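Local coordinates for diaminopimelate decarboxylase (Phaeodactylum tricornutum, PDB 7JPJ), which probably decarboxylates diaminopimelate to lysine with the help of pyridoxal 5'-phosphate, working as an obligate dimer, at residues 289-294 with 387-392; 317-322 with 394-399. All coordinates share one frame; numbering follows the deposited sequence.

Interaction 1: 289-294 with 387-392; sequences GALVSK and LVMDGS
Leu291 pairs with Met389, and Ser293 with Leu387, as antiparallel hydrogen-bonded pairs, the short strand axes running 4.6 Å apart at 161°. Four backbone bonds tie these pairs; the one from Ser293 N to Leu387 O is nearly straight, 173° at the hydrogen. Beyond Asp390 the chain turns through Gly391, whose positive phi favours glycine, and Ser392 N donates to Gly289 O (2.9 Å) from well above the carbonyl plane. A water sits at the same turn and accepts from Gly391 N at 2.8 Å. On one face of the sheet, Leu291 and Met389 meet through their beta carbons, CB to CB 4.1 Å. Beside them Ser293 OG lies 3.9 Å from Leu387 CB. The opposite face carries Ala290, whose CB rests 4.1 Å from Val388 CG1; that branch stands anti to the backbone N (chi1 172°). Next to it Val292 CG1 approaches Val388 CG2 at 4.4 Å. Asp390 OD2 is held by Ile10 N. Strands 289-300 and 386-390 thus lie side by side within the mixed sheet of the beta domain, flanked by strand 29-33 beyond the first and strand 331-334 beyond the second.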
loop_
_atom_site.group_PDB
_atom_site.type_symbol
_atom_site.label_atom_id
_atom_site.label_comp_id
_atom_site.label_asym_id
_atom_site.label_seq_id
_atom_site.Cartn_x
_atom_site.Cartn_y
_atom_site.Cartn_z
ATOM N N GLY A 289 0.087 14.648 -12.490
ATOM C CA GLY A 289 -0.006 13.252 -12.859
ATOM C C GLY A 289 -1.439 12.764 -12.821
ATOM O O GLY A 289 -2.265 13.258 -12.055
ATOM N N ALA A 290 -1.721 11.774 -13.664
ATOM C CA ALA A 290 -3.072 11.247 -13.784
ATOM C C ALA A 290 -3.020 9.768 -14.128
ATOM O O ALA A 290 -2.231 9.348 -14.978
ATOM C CB ALA A 290 -3.875 12.000 -14.850
ATOM N N LEU A 291 -3.869 8.988 -13.460
ATOM C CA LEU A 291 -4.034 7.579 -13.793
ATOM C C LEU A 291 -5.024 7.439 -14.943
ATOM O O LEU A 291 -6.132 7.985 -14.893
ATOM C CB LEU A 291 -4.517 6.791 -12.574
ATOM C CG LEU A 291 -4.912 5.333 -12.826
ATOM C CD1 LEU A 291 -3.690 4.476 -13.123
ATOM C CD2 LEU A 291 -5.699 4.769 -11.656
ATOM N N VAL A 292 -4.622 6.709 -15.979
ATOM C CA VAL A 292 -5.433 6.506 -17.175
ATOM C C VAL A 292 -5.740 5.018 -17.271
ATOM O O VAL A 292 -4.832 4.201 -17.473
ATOM C CB VAL A 292 -4.725 7.008 -18.439
ATOM C CG1 VAL A 292 -5.643 6.897 -19.641
ATOM C CG2 VAL A 292 -4.260 8.439 -18.250
ATOM N N SER A 293 -7.014 4.662 -17.129
ATOM C CA SER A 293 -7.453 3.275 -17.171
ATOM C C SER A 293 -8.674 3.148 -18.072
ATOM O O SER A 293 -9.250 4.142 -18.525
ATOM C CB SER A 293 -7.777 2.746 -15.767
ATOM O OG SER A 293 -8.934 3.375 -15.244
ATOM N N LYS A 294 -9.071 1.905 -18.324
ATOM C CA LYS A 294 -10.237 1.604 -19.137
ATOM C C LYS A 294 -11.299 0.917 -18.292
ATOM O O LYS A 294 -10.990 0.196 -17.337
ATOM C CB LYS A 294 -9.871 0.724 -20.341
ATOM C CG LYS A 294 -9.728 1.507 -21.644
ATOM C CD LYS A 294 -9.223 0.641 -22.796
ATOM C CE LYS A 294 -8.112 1.342 -23.576
ATOM N NZ LYS A 294 -8.621 2.031 -24.800
ATOM N N LEU A 387 -11.325 5.964 -18.150
ATOM C CA LEU A 387 -11.508 6.672 -16.891
ATOM C C LEU A 387 -10.180 7.299 -16.494
ATOM O O LEU A 387 -9.140 6.634 -16.537
ATOM C CB LEU A 387 -12.010 5.735 -15.789
ATOM C CG LEU A 387 -12.498 6.417 -14.506
ATOM C CD1 LEU A 387 -13.740 5.729 -13.964
ATOM C CD2 LEU A 387 -11.405 6.457 -13.444
ATOM N N VAL A 388 -10.212 8.574 -16.119
ATOM C CA VAL A 388 -9.007 9.326 -15.790
ATOM C C VAL A 388 -9.131 9.831 -14.361
ATOM O O VAL A 388 -10.035 10.616 -14.050
ATOM C CB VAL A 388 -8.776 10.493 -16.764
ATOM C CG1 VAL A 388 -7.627 11.365 -16.281
ATOM C CG2 VAL A 388 -8.502 9.970 -18.164
ATOM N N MET A 389 -8.225 9.384 -13.495
ATOM C CA MET A 389 -8.155 9.852 -12.116
ATOM C C MET A 389 -7.047 10.894 -12.031
ATOM O O MET A 389 -5.861 10.558 -12.118
ATOM C CB MET A 389 -7.894 8.696 -11.152
ATOM C CG MET A 389 -9.138 8.177 -10.450
ATOM S SD MET A 389 -8.794 6.827 -9.295
ATOM C CE MET A 389 -9.120 7.625 -7.725
ATOM N N ASP A 390 -7.435 12.155 -11.869
ATOM C CA ASP A 390 -6.482 13.252 -11.819
ATOM C C ASP A 390 -5.950 13.435 -10.398
ATOM O O ASP A 390 -6.420 12.815 -9.442
ATOM C CB ASP A 390 -7.126 14.540 -12.327
ATOM C CG ASP A 390 -7.165 14.612 -13.841
ATOM O OD1 ASP A 390 -6.138 14.299 -14.479
ATOM O OD2 ASP A 390 -8.223 14.979 -14.395
ATOM N N GLY A 391 -4.949 14.305 -10.273
ATOM C CA GLY A 391 -4.294 14.511 -8.992
ATOM C C GLY A 391 -3.570 13.288 -8.479
ATOM O O GLY A 391 -3.403 13.134 -7.263
ATOM N N SER A 392 -3.133 12.407 -9.379
ATOM C CA SER A 392 -2.524 11.136 -9.009
ATOM C C SER A 392 -1.024 11.116 -9.289
ATOM O O SER A 392 -0.449 10.055 -9.540
ATOM C CB SER A 392 -3.219 9.988 -9.737
ATOM O OG SER A 392 -4.602 9.964 -9.435
HETATM O O HOH W 1 -4.062 15.893 -12.354
#

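Interaction 2: 317-322 with 394-399; sequences TDVLRP and AYCSGM. With SO4 (sulfate ion), chain D.
Arg321 points its CB toward 394-399; chi1 of -60° sets CG anti to the carbonyl carbon, and a second torsion of -161° extends the chain to CD. The aliphatic part then lies over the backbone of that loop: CG is 3.6 Å from Tyr395 O, and CD 3.9 Å from Ala394 O. No hydrogen bond joins the two segments; packing does the work. Cys396 SG, anti to its own carbonyl carbon, touches Val319 CG1 at 3.9 Å, while Cys396 CB sits 3.7 Å from Asp318 O. Leu320 and Met399 cross at about a right angle, the methyl CE of Met399 meeting Leu320 CD2 at 4.2 Å. Both also pack on the second subunit, Leu320 on its Thr401 and Met399 on its Tyr404.

The Tyr395 ring leads away from this packing, and its OH donates to sulfate O3 (2.6 Å), which lies in the ring plane at the edge. Gly238 N, Gly281 N and Thr282 OG1 bind the same ion. A phenylalanine at Tyr395 lacks the hydroxyl and would probably leave sulfate O3 without this donor. Tyr395 also touches Lys60, the predicted cofactor-bearing lysine, and Arg321 touches the bound D-lysine. An anion site lined by glycine N-H groups and by a tyrosine that touches Lys60 is consistent with the phosphate-binding end of the cofactor pocket in fold-type III pyridoxal-phosphate decarboxylases, whose active sites form at the dimer interface.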
loop_
_atom_site.group_PDB
_atom_site.type_symbol
_atom_site.label_atom_id
_atom_site.label_comp_id
_atom_site.label_asym_id
_atom_site.label_seq_id
_atom_site.Cartn_x
_atom_site.Cartn_y
_atom_site.Cartn_z
ATOM N N THR A 317 -3.436 -1.217 -6.599
ATOM C CA THR A 317 -2.121 -1.489 -7.166
ATOM C C THR A 317 -1.491 -0.246 -7.784
ATOM O O THR A 317 -0.267 -0.194 -7.939
ATOM C CB THR A 317 -2.225 -2.578 -8.234
ATOM O OG1 THR A 317 -3.369 -2.321 -9.060
ATOM C CG2 THR A 317 -2.365 -3.948 -7.598
ATOM N N ASP A 318 -2.294 0.746 -8.141
ATOM C CA ASP A 318 -1.806 1.937 -8.824
ATOM C C ASP A 318 -2.109 3.228 -8.084
ATOM O O ASP A 318 -1.280 4.142 -8.088
ATOM C CB ASP A 318 -2.397 1.996 -10.235
ATOM C CG ASP A 318 -2.401 0.642 -10.910
ATOM O OD1 ASP A 318 -1.319 0.185 -11.340
ATOM O OD2 ASP A 318 -3.482 0.020 -10.985
ATOM N N VAL A 319 -3.276 3.339 -7.454
ATOM C CA VAL A 319 -3.626 4.494 -6.634
ATOM C C VAL A 319 -4.200 3.964 -5.325
ATOM O O VAL A 319 -5.321 3.439 -5.300
ATOM C CB VAL A 319 -4.619 5.433 -7.333
ATOM C CG1 VAL A 319 -4.943 6.615 -6.442
ATOM C CG2 VAL A 319 -4.054 5.918 -8.661
ATOM N N LEU A 320 -3.433 4.095 -4.241
ATOM C CA LEU A 320 -3.819 3.572 -2.939
ATOM C C LEU A 320 -4.491 4.606 -2.047
ATOM O O LEU A 320 -5.185 4.225 -1.098
ATOM C CB LEU A 320 -2.585 3.005 -2.221
ATOM C CG LEU A 320 -2.743 2.471 -0.797
ATOM C CD1 LEU A 320 -3.540 1.175 -0.779
ATOM C CD2 LEU A 320 -1.387 2.295 -0.138
ATOM N N ARG A 321 -4.324 5.896 -2.342
ATOM C CA ARG A 321 -4.859 6.938 -1.468
ATOM C C ARG A 321 -6.360 6.825 -1.207
ATOM O O ARG A 321 -6.782 7.156 -0.085
ATOM C CB ARG A 321 -4.500 8.314 -2.040
ATOM C CG ARG A 321 -2.998 8.541 -2.175
ATOM C CD ARG A 321 -2.629 10.016 -2.297
ATOM N NE ARG A 321 -3.792 10.876 -2.508
ATOM C CZ ARG A 321 -4.210 11.804 -1.651
ATOM N NH1 ARG A 321 -3.561 12.008 -0.512
ATOM N NH2 ARG A 321 -5.279 12.532 -1.937
ATOM N N PRO A 322 -7.209 6.398 -2.154
ATOM C CA PRO A 322 -8.617 6.158 -1.788
ATOM C C PRO A 322 -8.792 5.103 -0.711
ATOM O O PRO A 322 -9.586 5.305 0.216
ATOM C CB PRO A 322 -9.251 5.723 -3.116
ATOM C CG PRO A 322 -8.426 6.375 -4.145
ATOM C CD PRO A 322 -7.022 6.356 -3.614
ATOM N N ALA A 394 1.249 12.368 -7.042
ATOM C CA ALA A 394 1.944 12.392 -5.763
ATOM C C ALA A 394 1.465 11.228 -4.911
ATOM O O ALA A 394 0.258 11.060 -4.705
ATOM C CB ALA A 394 1.711 13.717 -5.031
ATOM N N TYR A 395 2.414 10.421 -4.431
ATOM C CA TYR A 395 2.125 9.302 -3.533
ATOM C C TYR A 395 1.148 8.310 -4.164
ATOM O O TYR A 395 0.260 7.773 -3.499
ATOM C CB TYR A 395 1.609 9.802 -2.183
ATOM C CG TYR A 395 2.543 10.795 -1.536
ATOM C CD1 TYR A 395 3.738 10.381 -0.969
ATOM C CD2 TYR A 395 2.236 12.149 -1.501
ATOM C CE1 TYR A 395 4.600 11.281 -0.379
ATOM C CE2 TYR A 395 3.090 13.059 -0.912
ATOM C CZ TYR A 395 4.273 12.619 -0.352
ATOM O OH TYR A 395 5.134 13.518 0.237
ATOM N N CYS A 396 1.315 8.069 -5.465
ATOM C CA CYS A 396 0.560 7.029 -6.160
ATOM C C CYS A 396 1.511 6.029 -6.797
ATOM O O CYS A 396 1.619 4.901 -6.311
ATOM C CB CYS A 396 -0.385 7.648 -7.192
ATOM S SG CYS A 396 -1.661 8.707 -6.475
ATOM N N SER A 397 2.212 6.403 -7.870
ATOM C CA SER A 397 3.256 5.536 -8.403
ATOM C C SER A 397 4.337 5.274 -7.360
ATOM O O SER A 397 4.850 4.153 -7.255
ATOM C CB SER A 397 3.865 6.158 -9.658
ATOM O OG SER A 397 4.919 5.357 -10.156
ATOM N N GLY A 398 4.683 6.288 -6.568
ATOM C CA GLY A 398 5.702 6.125 -5.549
ATOM C C GLY A 398 5.237 5.495 -4.253
ATOM O O GLY A 398 6.069 5.249 -3.375
ATOM N N MET A 399 3.938 5.230 -4.106
ATOM C CA MET A 399 3.426 4.607 -2.891
ATOM C C MET A 399 2.108 3.897 -3.171
ATOM O O MET A 399 1.027 4.458 -2.965
ATOM C CB MET A 399 3.259 5.647 -1.780
ATOM C CG MET A 399 2.570 5.130 -0.523
ATOM S SD MET A 399 1.806 6.441 0.446
ATOM C CE MET A 399 0.085 6.201 0.013
HETATM S S SO4 D . 4.168 17.009 1.168
HETATM O O1 SO4 D . 2.713 16.991 1.043
HETATM O O2 SO4 D . 4.661 18.360 0.906
HETATM O O3 SO4 D . 4.758 16.083 0.206
HETATM O O4 SO4 D . 4.541 16.592 2.517
#

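Overall arrangement
The two interactions illustrate how a beta framework is joined to an active-site region. Their centres lie about 11 Å apart, and their segments alternate along the chain: 289-294, 317-322, 387-392, then 394-399. Interaction 1 belongs to the mixed sheet of the beta domain, whereas interaction 2 joins segment 317-322, which leads into helix 321-325, to the loop following strand 386-390. They touch directly: Leu291 CD2 packs on Val319 CG2 at 3.6 Å, and Met389 CE on Pro322 CG at 3.9 Å. The chain therefore runs almost directly from sheet pairing at 387-392 into the loop 394-399, which packs against the segment carrying Arg321 of the D-lysine pocket and lies close to the predicted cofactor lysine of the barrel domain and to the second subunit.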